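Local coordinates for protein putative fimbrium tip subunit Fim1C (Bacteroides ovatus, PDB 4EPS) that probably forms part of the tip of a fimbrium, one of the cell-surface filaments that mediate adhesion and biofilm formation, at residues T121-Q126 / R219-P224; T169-T174 / Y187-V192; A319-L324 / S366-T371. One frame throughout, in Å; residues are numbered along the deposited sequence. Where two conformers were deposited one is given.

How the contacts relate
Contact 2 falls between the two segments of contact 1 along the chain, and contact 3 comes after both. Contacts 1 and 2 lie in the fimbrillin-like part and reach the same strand system, because strands 217-222 and 148-174 are neighbours; even so, their centres are about 27 Å apart. Contact 1 fastens a loop to strand 217-222, whereas contact 2 pairs the C-terminal end of the long strand 148-174 with strand 187-190. Contact 3 joins the start of helix 323-327 to the loop between helices 354-359 and 389-403, in the later part of the chain, where most of the helices lie. The contacts are thus spread along one elongated chain, contacts 1 and 3 on opposite sides of its centre.

Contact 1 (T121-Q126 / R219-P224); sequences TEQSDQ and RLLRKP. With GOL (glycerol), chain I.
Gln-123 lays its carboxamide against the backbone of Leu-221 and beside the methyl CD1 of Leu-220. Its CG lies beside the backbone N (chi1 -64°) and the chain runs on extended to CD (chi2 172°), reaching across to the strand. Both polar ends of the amide are used: Leu-221 N donates to Gln-123 OE1 at 2.7 Å, in the carbonyl plane and on a lone pair, while Gln-123 NE2 gives a nearly straight bond to Leu-221 O at 3.1 Å. These two bonds to one residue fix the rotation of the flat group. NE2 also reaches Thr-120 O, so this buried amide has three backbone partners. The side chain of Leu-220 crosses that of Gln-123 at about a right angle, with CD1 3.6 Å from NE2. Thr-121 CG2 touches Arg-222 NH1 at 3.7 Å. Arg-219 NH2 donates to O3 of a glycerol, probably from the crystallisation liquor, at 2.8 Å, while NH1 forms salt bridges with Asp-212 and Glu-217. Here a glutamine side chain bonds to the N-H and C=O of one strand residue, much as a neighbouring strand would, and so holds the loop before helix 126-130 against strand 217-222 of the fimbrillin-like fold.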
ATOM      1  N   THR A 121       4.848 -21.085 -40.299  1.00 30.09           N
ATOM      2  CA  THR A 121       4.419 -20.306 -39.147  1.00 30.12           C
ATOM      3  C   THR A 121       4.039 -21.231 -37.971  1.00 33.78           C
ATOM      4  O   THR A 121       3.456 -20.752 -36.995  1.00 34.28           O
ATOM      5  CB  THR A 121       3.282 -19.371 -39.557  1.00 37.72           C
ATOM      6  OG1 THR A 121       2.240 -20.139 -40.155  1.00 38.89           O
ATOM      7  CG2 THR A 121       3.740 -18.246 -40.514  1.00 33.83           C
ATOM      8  N   GLU A 122       4.398 -22.534 -38.048  1.00 29.76           N
ATOM      9  CA  GLU A 122       4.138 -23.509 -36.969  1.00 30.42           C
ATOM     10  C   GLU A 122       5.437 -23.683 -36.166  1.00 31.87           C
ATOM     11  O   GLU A 122       6.336 -24.431 -36.568  1.00 31.97           O
ATOM     12  CB  GLU A 122       3.608 -24.835 -37.556  1.00 33.07           C
ATOM     13  CG  GLU A 122       2.148 -24.754 -37.988  1.00 42.68           C
ATOM     14  CD  GLU A 122       1.172 -24.372 -36.885  1.00 70.05           C
ATOM     15  OE1 GLU A 122       1.211 -24.998 -35.797  1.00 68.12           O
ATOM     16  OE2 GLU A 122       0.394 -23.414 -37.093  1.00 62.40           O
ATOM     17  N   GLN A 123       5.586 -22.883 -35.095  1.00 25.81           N
ATOM     18  CA  GLN A 123       6.831 -22.862 -34.321  1.00 25.57           C
ATOM     19  C   GLN A 123       6.547 -22.919 -32.807  1.00 29.09           C
ATOM     20  O   GLN A 123       7.399 -22.527 -32.014  1.00 27.55           O
ATOM     21  CB  GLN A 123       7.619 -21.554 -34.665  1.00 25.09           C
ATOM     22  CG  GLN A 123       8.083 -21.444 -36.140  1.00 26.12           C
ATOM     23  CD  GLN A 123       8.662 -20.080 -36.461  1.00 28.23           C
ATOM     24  OE1 GLN A 123       9.264 -19.428 -35.603  1.00 22.62           O
ATOM     25  NE2 GLN A 123       8.556 -19.654 -37.727  1.00 24.82           N
ATOM     26  N   SER A 124       5.367 -23.436 -32.419  1.00 28.65           N
ATOM     27  CA  SER A 124       4.836 -23.401 -31.050  1.00 29.23           C
ATOM     28  C   SER A 124       5.574 -24.295 -30.031  1.00 34.76           C
ATOM     29  O   SER A 124       5.293 -24.186 -28.846  1.00 34.70           O
ATOM     30  CB  SER A 124       3.343 -23.723 -31.035  1.00 32.97           C
ATOM     31  OG  SER A 124       3.132 -25.040 -31.511  1.00 37.01           O
ATOM     32  N   ASP A 125       6.500 -25.146 -30.457  1.00 32.92           N
ATOM     33  CA  ASP A 125       7.269 -25.905 -29.474  1.00 34.27           C
ATOM     34  C   ASP A 125       8.753 -25.835 -29.816  1.00 37.04           C
ATOM     35  O   ASP A 125       9.105 -25.441 -30.940  1.00 34.00           O
ATOM     36  CB  ASP A 125       6.770 -27.357 -29.324  1.00 37.82           C
ATOM     37  CG  ASP A 125       6.759 -28.137 -30.611  1.00 49.42           C
ATOM     38  OD1 ASP A 125       7.845 -28.462 -31.111  1.00 50.74           O
ATOM     39  OD2 ASP A 125       5.656 -28.415 -31.124  1.00 60.85           O
ATOM     40  N   GLN A 126       9.624 -26.189 -28.841  1.00 34.34           N
ATOM     41  CA  GLN A 126      11.076 -26.115 -29.007  1.00 35.03           C
ATOM     42  C   GLN A 126      11.546 -26.828 -30.255  1.00 35.82           C
ATOM     43  O   GLN A 126      12.332 -26.235 -30.981  1.00 34.00           O
ATOM     44  CB  GLN A 126      11.840 -26.630 -27.775  1.00 37.57           C
ATOM     45  CG  GLN A 126      11.875 -25.582 -26.657  1.00 69.43           C
ATOM     46  CD  GLN A 126      12.758 -25.947 -25.487  1.00 96.42           C
ATOM     47  OE1 GLN A 126      12.462 -26.865 -24.708  1.00 91.60           O
ATOM     48  NE2 GLN A 126      13.834 -25.193 -25.302  1.00 91.88           N
ATOM     49  N   ARG A 219       7.903 -15.491 -29.841  1.00 22.08           N
ATOM     50  CA  ARG A 219       8.975 -15.384 -30.849  1.00 22.55           C
ATOM     51  C   ARG A 219       8.582 -16.122 -32.096  1.00 26.46           C
ATOM     52  O   ARG A 219       7.994 -17.199 -32.026  1.00 25.35           O
ATOM     53  CB  ARG A 219      10.316 -15.912 -30.288  1.00 22.89           C
ATOM     54  CG  ARG A 219      10.778 -15.082 -29.086  1.00 33.64           C
ATOM     55  CD  ARG A 219      12.261 -15.169 -28.795  1.00 41.17           C
ATOM     56  NE  ARG A 219      12.648 -16.423 -28.146  1.00 44.27           N
ATOM     57  CZ  ARG A 219      12.719 -16.616 -26.831  1.00 59.05           C
ATOM     58  NH1 ARG A 219      12.397 -15.634 -25.984  1.00 46.07           N
ATOM     59  NH2 ARG A 219      13.092 -17.790 -26.350  1.00 43.45           N
ATOM     60  N   LEU A 220       8.871 -15.533 -33.256  1.00 21.74           N
ATOM     61  CA  LEU A 220       8.521 -16.143 -34.523  1.00 21.98           C
ATOM     62  C   LEU A 220       9.596 -15.857 -35.544  1.00 24.25           C
ATOM     63  O   LEU A 220       9.839 -14.688 -35.844  1.00 21.50           O
ATOM     64  CB  LEU A 220       7.164 -15.578 -35.014  1.00 22.66           C
ATOM     65  CG  LEU A 220       6.635 -16.142 -36.332  1.00 26.47           C
ATOM     66  CD1 LEU A 220       6.067 -17.562 -36.116  1.00 27.02           C
ATOM     67  CD2 LEU A 220       5.535 -15.257 -36.866  1.00 29.82           C
ATOM     68  N   LEU A 221      10.215 -16.906 -36.088  1.00 21.59           N
ATOM     69  CA  LEU A 221      11.181 -16.729 -37.175  1.00 22.66           C
ATOM     70  C   LEU A 221      10.452 -16.322 -38.454  1.00 26.63           C
ATOM     71  O   LEU A 221       9.373 -16.861 -38.743  1.00 24.36           O
ATOM     72  CB  LEU A 221      11.983 -18.017 -37.433  1.00 22.58           C
ATOM     73  CG  LEU A 221      12.863 -18.485 -36.273  1.00 25.46           C
ATOM     74  CD1 LEU A 221      13.170 -19.972 -36.427  1.00 25.25           C
ATOM     75  CD2 LEU A 221      14.141 -17.649 -36.170  1.00 25.90           C
ATOM     76  N   ARG A 222      11.031 -15.351 -39.202  1.00 24.08           N
ATOM     77  CA  ARG A 222      10.486 -14.829 -40.463  1.00 23.58           C
ATOM     78  C   ARG A 222      11.590 -14.725 -41.496  1.00 25.64           C
ATOM     79  O   ARG A 222      12.763 -14.590 -41.141  1.00 23.68           O
ATOM     80  CB  ARG A 222       9.839 -13.432 -40.263  1.00 23.61           C
ATOM     81  CG  ARG A 222       8.660 -13.378 -39.232  1.00 23.63           C
ATOM     82  CD  ARG A 222       7.410 -14.090 -39.712  1.00 26.16           C
ATOM     83  NE  ARG A 222       6.850 -13.489 -40.930  1.00 29.21           N
ATOM     84  CZ  ARG A 222       6.078 -14.126 -41.805  1.00 41.05           C
ATOM     85  NH1 ARG A 222       5.790 -15.415 -41.637  1.00 28.89           N
ATOM     86  NH2 ARG A 222       5.607 -13.487 -42.871  1.00 34.25           N
ATOM     87  N   LYS A 223      11.233 -14.825 -42.772  1.00 24.57           N
ATOM     88  CA  LYS A 223      12.241 -14.679 -43.826  1.00 24.72           C
ATOM     89  C   LYS A 223      12.740 -13.239 -43.861  1.00 28.32           C
ATOM     90  O   LYS A 223      11.939 -12.315 -43.708  1.00 27.60           O
ATOM     91  CB  LYS A 223      11.676 -15.083 -45.183  1.00 28.35           C
ATOM     92  CG  LYS A 223      11.631 -16.586 -45.393  1.00 43.97           C
ATOM     93  CD  LYS A 223      10.962 -16.912 -46.714  1.00 61.72           C
ATOM     94  CE  LYS A 223      10.977 -18.390 -46.998  1.00 80.29           C
ATOM     95  NZ  LYS A 223      10.182 -18.735 -48.211  1.00 90.94           N
ATOM     96  N   PRO A 224      14.055 -13.010 -44.013  1.00 27.29           N
ATOM     97  CA  PRO A 224      14.540 -11.618 -44.115  1.00 27.64           C
ATOM     98  C   PRO A 224      13.863 -10.884 -45.275  1.00 30.64           C
ATOM     99  O   PRO A 224      13.523 -11.506 -46.293  1.00 27.55           O
ATOM    100  CB  PRO A 224      16.043 -11.789 -44.374  1.00 29.16           C
ATOM    101  CG  PRO A 224      16.357 -13.138 -43.789  1.00 33.39           C
ATOM    102  CD  PRO A 224      15.169 -13.976 -44.150  1.00 28.87           C
TER
HETATM  103  C1  GOL I 608      13.649 -23.343 -29.129  1.00 67.75           C
HETATM  104  O1  GOL I 608      14.546 -24.442 -29.214  1.00 67.19           O
HETATM  105  C2  GOL I 608      14.257 -22.177 -28.382  1.00 67.16           C
HETATM  106  O2  GOL I 608      15.599 -21.960 -28.840  1.00 68.33           O
HETATM  107  C3  GOL I 608      13.411 -20.962 -28.690  1.00 66.58           C
HETATM  108  O3  GOL I 608      14.001 -19.771 -28.182  1.00 66.67           O

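Contact 2 (T169-T174 / Y187-V192); sequences TRYIFT and YVAMSV
Tyr-187 meets the edge of Phe-173 with its ring face, and it has more surface buried here than any other residue of the two segments. Phe-173 CE2 stands 3.5 Å above the centre of the tyrosine ring; the centroids are 4.9 Å apart and the planes inclined at 58°, an edge-to-face stack. CG of Tyr-187 is anti to the backbone N (chi1 179°), which carries the ring out on the side of Phe-173 and Tyr-171; its CD1 lies 3.8 Å from Tyr-171 CB. Its hydroxyl is hydrogen-bonded to Gly-278 O and to the hydroxyl of Tyr-274.

Thr-169 makes its contribution through the backbone. It forms an antiparallel hydrogen-bonded pair with Ala-189, Thr-169 N to Ala-189 O at 2.9 Å and Ala-189 N to Thr-169 O at 2.8 Å, and its hydroxyl bonds to Lys-262. The methyl of Ala-189, on the same face of the sheet, sits 3.9 Å from Tyr-171 CE1, at the edge of that ring. On the other face, Arg-170 and Val-188 form a non-hydrogen-bonded pair. Past this pair, one water joins Arg-170 NE, Tyr-171 O and Tyr-187 N, accepting from both nitrogens and donating to the carbonyl.

Strand 187-190 thus runs antiparallel along the end of the long strand 148-174, whose other neighbour here is the parallel strand 261-267, while His-333 packs edge-to-face with both Tyr-187 and Phe-173.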
ATOM      1  N   THR A 169       0.892  -7.631 -15.894  1.00 22.76           N
ATOM      2  CA  THR A 169       0.929  -6.846 -14.662  1.00 21.66           C
ATOM      3  C   THR A 169       1.333  -7.695 -13.473  1.00 23.49           C
ATOM      4  O   THR A 169       0.628  -8.629 -13.111  1.00 23.49           O
ATOM      5  CB  THR A 169      -0.439  -6.202 -14.385  1.00 25.58           C
ATOM      6  OG1 THR A 169      -0.824  -5.435 -15.509  1.00 25.78           O
ATOM      7  CG2 THR A 169      -0.424  -5.283 -13.106  1.00 22.27           C
ATOM      8  N   ARG A 170       2.460  -7.365 -12.866  1.00 19.74           N
ATOM      9  CA  ARG A 170       2.826  -8.030 -11.629  1.00 20.14           C
ATOM     10  C   ARG A 170       2.012  -7.380 -10.496  1.00 24.93           C
ATOM     11  O   ARG A 170       1.941  -6.152 -10.414  1.00 23.69           O
ATOM     12  CB  ARG A 170       4.330  -7.926 -11.359  1.00 23.69           C
ATOM     13  CG  ARG A 170       4.679  -8.383  -9.945  1.00 27.77           C
ATOM     14  CD  ARG A 170       6.097  -8.107  -9.589  1.00 29.42           C
ATOM     15  NE  ARG A 170       6.427  -8.746  -8.312  1.00 28.45           N
ATOM     16  CZ  ARG A 170       7.593  -8.599  -7.698  1.00 43.21           C
ATOM     17  NH1 ARG A 170       8.529  -7.813  -8.217  1.00 32.67           N
ATOM     18  NH2 ARG A 170       7.826  -9.218  -6.548  1.00 37.87           N
ATOM     19  N   TYR A 171       1.386  -8.201  -9.653  1.00 23.53           N
ATOM     20  CA  TYR A 171       0.698  -7.713  -8.461  1.00 22.00           C
ATOM     21  C   TYR A 171       1.553  -8.007  -7.254  1.00 23.87           C
ATOM     22  O   TYR A 171       1.929  -9.154  -7.030  1.00 25.79           O
ATOM     23  CB  TYR A 171      -0.686  -8.378  -8.275  1.00 23.08           C
ATOM     24  CG  TYR A 171      -1.756  -7.817  -9.173  1.00 23.26           C
ATOM     25  CD1 TYR A 171      -1.828  -8.182 -10.516  1.00 23.62           C
ATOM     26  CD2 TYR A 171      -2.689  -6.902  -8.691  1.00 23.19           C
ATOM     27  CE1 TYR A 171      -2.788  -7.637 -11.362  1.00 23.54           C
ATOM     28  CE2 TYR A 171      -3.664  -6.359  -9.529  1.00 23.61           C
ATOM     29  CZ  TYR A 171      -3.714  -6.744 -10.863  1.00 29.42           C
ATOM     30  OH  TYR A 171      -4.641  -6.226 -11.726  1.00 29.97           O
ATOM     31  N   ILE A 172       1.893  -6.980  -6.498  1.00 21.23           N
ATOM     32  CA  ILE A 172       2.543  -7.163  -5.196  1.00 21.96           C
ATOM     33  C   ILE A 172       1.368  -7.077  -4.204  1.00 22.59           C
ATOM     34  O   ILE A 172       0.879  -5.985  -3.924  1.00 21.79           O
ATOM     35  CB  ILE A 172       3.662  -6.129  -4.937  1.00 24.87           C
ATOM     36  CG1 ILE A 172       4.817  -6.291  -5.984  1.00 26.66           C
ATOM     37  CG2 ILE A 172       4.188  -6.220  -3.486  1.00 23.65           C
ATOM     38  CD1 ILE A 172       5.637  -5.001  -6.232  1.00 38.25           C
ATOM     39  N   PHE A 173       0.882  -8.224  -3.747  1.00 19.68           N
ATOM     40  CA  PHE A 173      -0.246  -8.246  -2.811  1.00 17.92           C
ATOM     41  C   PHE A 173       0.232  -7.913  -1.420  1.00 21.79           C
ATOM     42  O   PHE A 173       1.263  -8.438  -0.970  1.00 22.27           O
ATOM     43  CB  PHE A 173      -0.938  -9.606  -2.826  1.00 18.66           C
ATOM     44  CG  PHE A 173      -1.655  -9.881  -4.126  1.00 18.47           C
ATOM     45  CD1 PHE A 173      -2.608  -8.994  -4.613  1.00 19.23           C
ATOM     46  CD2 PHE A 173      -1.389 -11.039  -4.852  1.00 19.76           C
ATOM     47  CE1 PHE A 173      -3.286  -9.263  -5.802  1.00 20.20           C
ATOM     48  CE2 PHE A 173      -2.098 -11.326  -6.023  1.00 21.70           C
ATOM     49  CZ  PHE A 173      -3.039 -10.444  -6.483  1.00 19.78           C
ATOM     50  N   THR A 174      -0.492  -6.992  -0.754  1.00 19.68           N
ATOM     51  CA  THR A 174      -0.128  -6.525   0.578  1.00 19.34           C
ATOM     52  C   THR A 174      -1.288  -6.639   1.555  1.00 21.95           C
ATOM     53  O   THR A 174      -2.417  -6.892   1.156  1.00 19.95           O
ATOM     54  CB  THR A 174       0.313  -5.039   0.531  1.00 23.66           C
ATOM     55  OG1 THR A 174      -0.841  -4.221   0.284  1.00 25.52           O
ATOM     56  CG2 THR A 174       1.449  -4.762  -0.475  1.00 25.23           C
ATOM     57  N   TYR A 187       3.867 -12.712  -8.832  1.00 22.54           N
ATOM     58  CA  TYR A 187       2.504 -13.016  -9.272  1.00 21.55           C
ATOM     59  C   TYR A 187       2.247 -12.124 -10.456  1.00 24.40           C
ATOM     60  O   TYR A 187       2.267 -10.914 -10.286  1.00 24.10           O
ATOM     61  CB  TYR A 187       1.500 -12.732  -8.128  1.00 22.35           C
ATOM     62  CG  TYR A 187       0.072 -13.004  -8.544  1.00 21.35           C
ATOM     63  CD1 TYR A 187      -0.674 -12.040  -9.225  1.00 21.98           C
ATOM     64  CD2 TYR A 187      -0.529 -14.234  -8.276  1.00 21.91           C
ATOM     65  CE1 TYR A 187      -1.991 -12.286  -9.609  1.00 21.61           C
ATOM     66  CE2 TYR A 187      -1.841 -14.499  -8.672  1.00 21.61           C
ATOM     67  CZ  TYR A 187      -2.565 -13.522  -9.337  1.00 24.86           C
ATOM     68  OH  TYR A 187      -3.847 -13.791  -9.724  1.00 23.17           O
ATOM     69  N   VAL A 188       1.986 -12.692 -11.650  1.00 21.49           N
ATOM     70  CA  VAL A 188       1.829 -11.865 -12.849  1.00 21.47           C
ATOM     71  C   VAL A 188       0.567 -12.207 -13.610  1.00 23.46           C
ATOM     72  O   VAL A 188       0.377 -13.348 -14.018  1.00 25.48           O
ATOM     73  CB  VAL A 188       3.081 -11.973 -13.799  1.00 24.34           C
ATOM     74  CG1 VAL A 188       2.947 -11.023 -14.994  1.00 24.07           C
ATOM     75  CG2 VAL A 188       4.388 -11.700 -13.043  1.00 24.20           C
ATOM     76  N   ALA A 189      -0.265 -11.203 -13.833  1.00 21.82           N
ATOM     77  CA  ALA A 189      -1.476 -11.311 -14.657  1.00 21.13           C
ATOM     78  C   ALA A 189      -1.028 -11.176 -16.124  1.00 24.62           C
ATOM     79  O   ALA A 189      -0.385 -10.192 -16.461  1.00 23.45           O
ATOM     80  CB  ALA A 189      -2.454 -10.196 -14.296  1.00 21.75           C
HETATM   81  N   MSE A 190      -1.308 -12.165 -16.955  1.00 21.87           N
HETATM   82  CA  MSE A 190      -0.865 -12.168 -18.364  1.00 22.09           C
HETATM   83  C   MSE A 190      -2.045 -12.257 -19.297  1.00 28.27           C
HETATM   84  O   MSE A 190      -3.088 -12.802 -18.932  1.00 27.68           O
HETATM   85  CB  MSE A 190       0.085 -13.346 -18.585  1.00 23.09           C
HETATM   86  CG  MSE A 190       1.417 -13.146 -17.884  1.00 27.23           C
HETATM   87 SE   MSE A 190       2.477 -14.714 -17.911  0.75 32.18          SE
HETATM   88  CE  MSE A 190       1.589 -15.797 -16.390  1.00 28.50           C
ATOM     89  N   SER A 191      -1.878 -11.736 -20.511  1.00 25.07           N
ATOM     90  CA  SER A 191      -2.934 -11.666 -21.515  1.00 25.79           C
ATOM     91  C   SER A 191      -3.554 -13.026 -21.804  1.00 32.22           C
ATOM     92  O   SER A 191      -2.849 -14.038 -21.865  1.00 31.81           O
ATOM     93  CB  SER A 191      -2.398 -11.064 -22.820  1.00 26.73           C
ATOM     94  OG  SER A 191      -2.044  -9.704 -22.614  1.00 29.87           O
ATOM     95  N   VAL A 192      -4.872 -13.017 -22.032  1.00 30.50           N
ATOM     96  CA  VAL A 192      -5.636 -14.216 -22.357  1.00 32.45           C
ATOM     97  C   VAL A 192      -6.250 -14.090 -23.747  1.00 33.68           C
ATOM     98  O   VAL A 192      -6.233 -13.005 -24.366  1.00 32.92           O
ATOM     99  CB  VAL A 192      -6.713 -14.563 -21.272  1.00 37.95           C
ATOM    100  CG1 VAL A 192      -6.048 -15.042 -19.992  1.00 37.72           C
ATOM    101  CG2 VAL A 192      -7.646 -13.384 -21.001  1.00 38.44           C
TER
HETATM  102  O   HOH W   1       4.343 -10.450  -7.161  1.00 26.11           O

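Contact 3 (A319-L324 / S366-T371); sequences ATNDAL and SYVSVT
Ser-366 meets Thr-320 and Asn-321 through the backbone, where the two segments come closest, with the CA atoms of Asn-321 and Ser-366 4.0 Å apart. No direct hydrogen bond joins the segments; two CA-H...O contacts link them instead. Ser-366 CA points its hydrogen at Thr-320 O, 3.4 Å away, with an angle of 158° at the hydrogen, and Asn-321 CA approaches Ser-366 O at 3.5 Å. That carbonyl oxygen also accepts from Arg-326 NH2.

At Tyr-367 the ring, packed also on helix 389-403, reaches the first turn of helix 323-327. Ala-323 CB lies 4.0 Å from CD2 and approaches the ring obliquely. Asp-322 is the N-cap of the short helix, its OD1 accepting from Leu-325 N and its OD2 bonded to Ser-306 OG, so a capped helix start meets the loop between helices 354-359 and 389-403.

Tyr-367 O takes a 2.7 Å bond from a water that in turn accepts from Asn-321 ND2 at 3.0 Å, a water bridge between the two segments. Asn-321 CG lies between the backbone N and the carbonyl carbon (chi1 61°), and the amide is also held within its own loop, OD1 by Thr-318 N and ND2 by Pro-316 O. Val-368 follows, its CG2 set 3.7 Å from Asn-321 O and 4.0 Å from Asn-321 ND2. Beyond it, Ser-369 OG accepts from Thr-371 N, closing an ST turn.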
ATOM      1  N   ALA A 319       5.566 -31.527   3.955  1.00 38.19           N
ATOM      2  CA  ALA A 319       5.842 -31.284   2.538  1.00 38.14           C
ATOM      3  C   ALA A 319       5.726 -32.574   1.741  1.00 39.94           C
ATOM      4  O   ALA A 319       5.349 -32.524   0.580  1.00 40.11           O
ATOM      5  CB  ALA A 319       7.230 -30.669   2.360  1.00 39.55           C
ATOM      6  N   THR A 320       5.997 -33.737   2.375  1.00 36.58           N
ATOM      7  CA  THR A 320       5.931 -35.042   1.700  1.00 36.20           C
ATOM      8  C   THR A 320       4.506 -35.356   1.196  1.00 37.67           C
ATOM      9  O   THR A 320       4.364 -35.857   0.082  1.00 36.02           O
ATOM     10  CB  THR A 320       6.443 -36.159   2.631  1.00 47.59           C
ATOM     11  OG1 THR A 320       7.705 -35.768   3.183  1.00 49.19           O
ATOM     12  CG2 THR A 320       6.577 -37.496   1.918  1.00 45.49           C
ATOM     13  N   ASN A 321       3.464 -35.082   2.007  1.00 33.76           N
ATOM     14  CA  ASN A 321       2.108 -35.411   1.568  1.00 33.10           C
ATOM     15  C   ASN A 321       1.270 -34.154   1.179  1.00 36.14           C
ATOM     16  O   ASN A 321       0.046 -34.222   1.245  1.00 32.92           O
ATOM     17  CB  ASN A 321       1.383 -36.256   2.640  1.00 31.16           C
ATOM     18  CG  ASN A 321       1.191 -35.605   3.989  1.00 39.49           C
ATOM     19  OD1 ASN A 321       1.573 -34.460   4.231  1.00 35.81           O
ATOM     20  ND2 ASN A 321       0.566 -36.326   4.903  1.00 36.20           N
ATOM     21  N   ASP A 322       1.929 -33.033   0.775  1.00 32.52           N
ATOM     22  CA  ASP A 322       1.244 -31.790   0.372  1.00 30.86           C
ATOM     23  C   ASP A 322       1.253 -31.659  -1.166  1.00 32.87           C
ATOM     24  O   ASP A 322       2.189 -31.108  -1.751  1.00 31.79           O
ATOM     25  CB  ASP A 322       1.862 -30.542   1.051  1.00 32.03           C
ATOM     26  CG  ASP A 322       1.029 -29.250   0.952  1.00 34.48           C
ATOM     27  OD1 ASP A 322       0.247 -29.109  -0.022  1.00 30.88           O
ATOM     28  OD2 ASP A 322       1.254 -28.332   1.779  1.00 35.70           O
ATOM     29  N   ALA A 323       0.181 -32.141  -1.805  1.00 29.72           N
ATOM     30  CA  ALA A 323      -0.001 -32.134  -3.261  1.00 30.15           C
ATOM     31  C   ALA A 323      -0.072 -30.718  -3.831  1.00 32.81           C
ATOM     32  O   ALA A 323       0.398 -30.493  -4.946  1.00 32.32           O
ATOM     33  CB  ALA A 323      -1.263 -32.901  -3.634  1.00 31.23           C
ATOM     34  N   LEU A 324      -0.670 -29.767  -3.079  1.00 28.43           N
ATOM     35  CA  LEU A 324      -0.780 -28.375  -3.508  1.00 26.76           C
ATOM     36  C   LEU A 324       0.610 -27.724  -3.578  1.00 30.58           C
ATOM     37  O   LEU A 324       0.904 -27.039  -4.556  1.00 29.72           O
ATOM     38  CB  LEU A 324      -1.713 -27.594  -2.541  1.00 25.87           C
ATOM     39  CG  LEU A 324      -1.924 -26.085  -2.801  1.00 29.17           C
ATOM     40  CD1 LEU A 324      -2.312 -25.798  -4.246  1.00 29.37           C
ATOM     41  CD2 LEU A 324      -3.003 -25.515  -1.849  1.00 30.02           C
ATOM     42  N   SER A 366       2.303 -39.718  -0.197  1.00 35.42           N
ATOM     43  CA  SER A 366       2.425 -38.489  -0.979  0.60 34.69           C
ATOM     44  C   SER A 366       1.115 -37.687  -1.074  1.00 36.11           C
ATOM     45  O   SER A 366       1.128 -36.560  -1.591  1.00 33.58           O
ATOM     46  CB  SER A 366       2.943 -38.804  -2.381  0.60 41.07           C
ATOM     47  OG  SER A 366       2.264 -39.912  -2.950  0.60 54.23           O
ATOM     48  N   TYR A 367      -0.004 -38.251  -0.581  1.00 32.86           N
ATOM     49  CA  TYR A 367      -1.323 -37.580  -0.595  1.00 31.88           C
ATOM     50  C   TYR A 367      -2.025 -37.818   0.732  1.00 35.46           C
ATOM     51  O   TYR A 367      -1.622 -38.691   1.491  1.00 34.34           O
ATOM     52  CB  TYR A 367      -2.229 -38.076  -1.755  1.00 32.71           C
ATOM     53  CG  TYR A 367      -1.643 -37.897  -3.140  1.00 35.03           C
ATOM     54  CD1 TYR A 367      -0.781 -38.848  -3.681  1.00 38.32           C
ATOM     55  CD2 TYR A 367      -1.983 -36.804  -3.927  1.00 35.16           C
ATOM     56  CE1 TYR A 367      -0.203 -38.672  -4.932  1.00 39.30           C
ATOM     57  CE2 TYR A 367      -1.418 -36.619  -5.195  1.00 35.54           C
ATOM     58  CZ  TYR A 367      -0.532 -37.566  -5.694  1.00 42.82           C
ATOM     59  OH  TYR A 367       0.024 -37.446  -6.940  1.00 42.58           O
ATOM     60  N   VAL A 368      -3.071 -37.032   1.006  1.00 31.41           N
ATOM     61  CA  VAL A 368      -3.936 -37.183   2.168  1.00 30.89           C
ATOM     62  C   VAL A 368      -5.221 -37.843   1.649  1.00 31.93           C
ATOM     63  O   VAL A 368      -5.686 -37.489   0.568  1.00 30.11           O
ATOM     64  CB  VAL A 368      -4.200 -35.795   2.850  1.00 35.63           C
ATOM     65  CG1 VAL A 368      -5.142 -35.931   4.044  1.00 35.96           C
ATOM     66  CG2 VAL A 368      -2.883 -35.142   3.291  1.00 35.98           C
ATOM     67  N   SER A 369      -5.810 -38.769   2.410  1.00 29.27           N
ATOM     68  CA  SER A 369      -7.070 -39.383   2.000  1.00 28.47           C
ATOM     69  C   SER A 369      -8.188 -38.328   1.896  1.00 29.59           C
ATOM     70  O   SER A 369      -8.170 -37.326   2.622  1.00 28.52           O
ATOM     71  CB  SER A 369      -7.483 -40.478   2.973  1.00 30.77           C
ATOM     72  OG  SER A 369      -8.780 -40.927   2.617  1.00 31.09           O
ATOM     73  N   VAL A 370      -9.146 -38.555   0.978  1.00 25.69           N
ATOM     74  CA  VAL A 370     -10.310 -37.671   0.799  1.00 24.72           C
ATOM     75  C   VAL A 370     -11.306 -37.853   1.975  1.00 27.81           C
ATOM     76  O   VAL A 370     -12.205 -37.035   2.139  1.00 26.58           O
ATOM     77  CB  VAL A 370     -11.027 -37.897  -0.568  1.00 27.83           C
ATOM     78  CG1 VAL A 370     -10.102 -37.580  -1.745  1.00 26.99           C
ATOM     79  CG2 VAL A 370     -11.593 -39.324  -0.672  1.00 28.45           C
ATOM     80  N   THR A 371     -11.175 -38.924   2.786  1.00 25.22           N
ATOM     81  CA  THR A 371     -12.145 -39.122   3.865  1.00 25.13           C
ATOM     82  C   THR A 371     -12.108 -38.012   4.925  1.00 27.64           C
ATOM     83  O   THR A 371     -11.048 -37.498   5.271  1.00 27.38           O
ATOM     84  CB  THR A 371     -11.962 -40.508   4.532  1.00 29.70           C
ATOM     85  OG1 THR A 371     -13.154 -40.839   5.241  1.00 29.76           O
ATOM     86  CG2 THR A 371     -10.722 -40.603   5.449  1.00 28.40           C
TER
HETATM   87  O   HOH W   2      -0.381 -38.973   3.860  1.00 38.39           O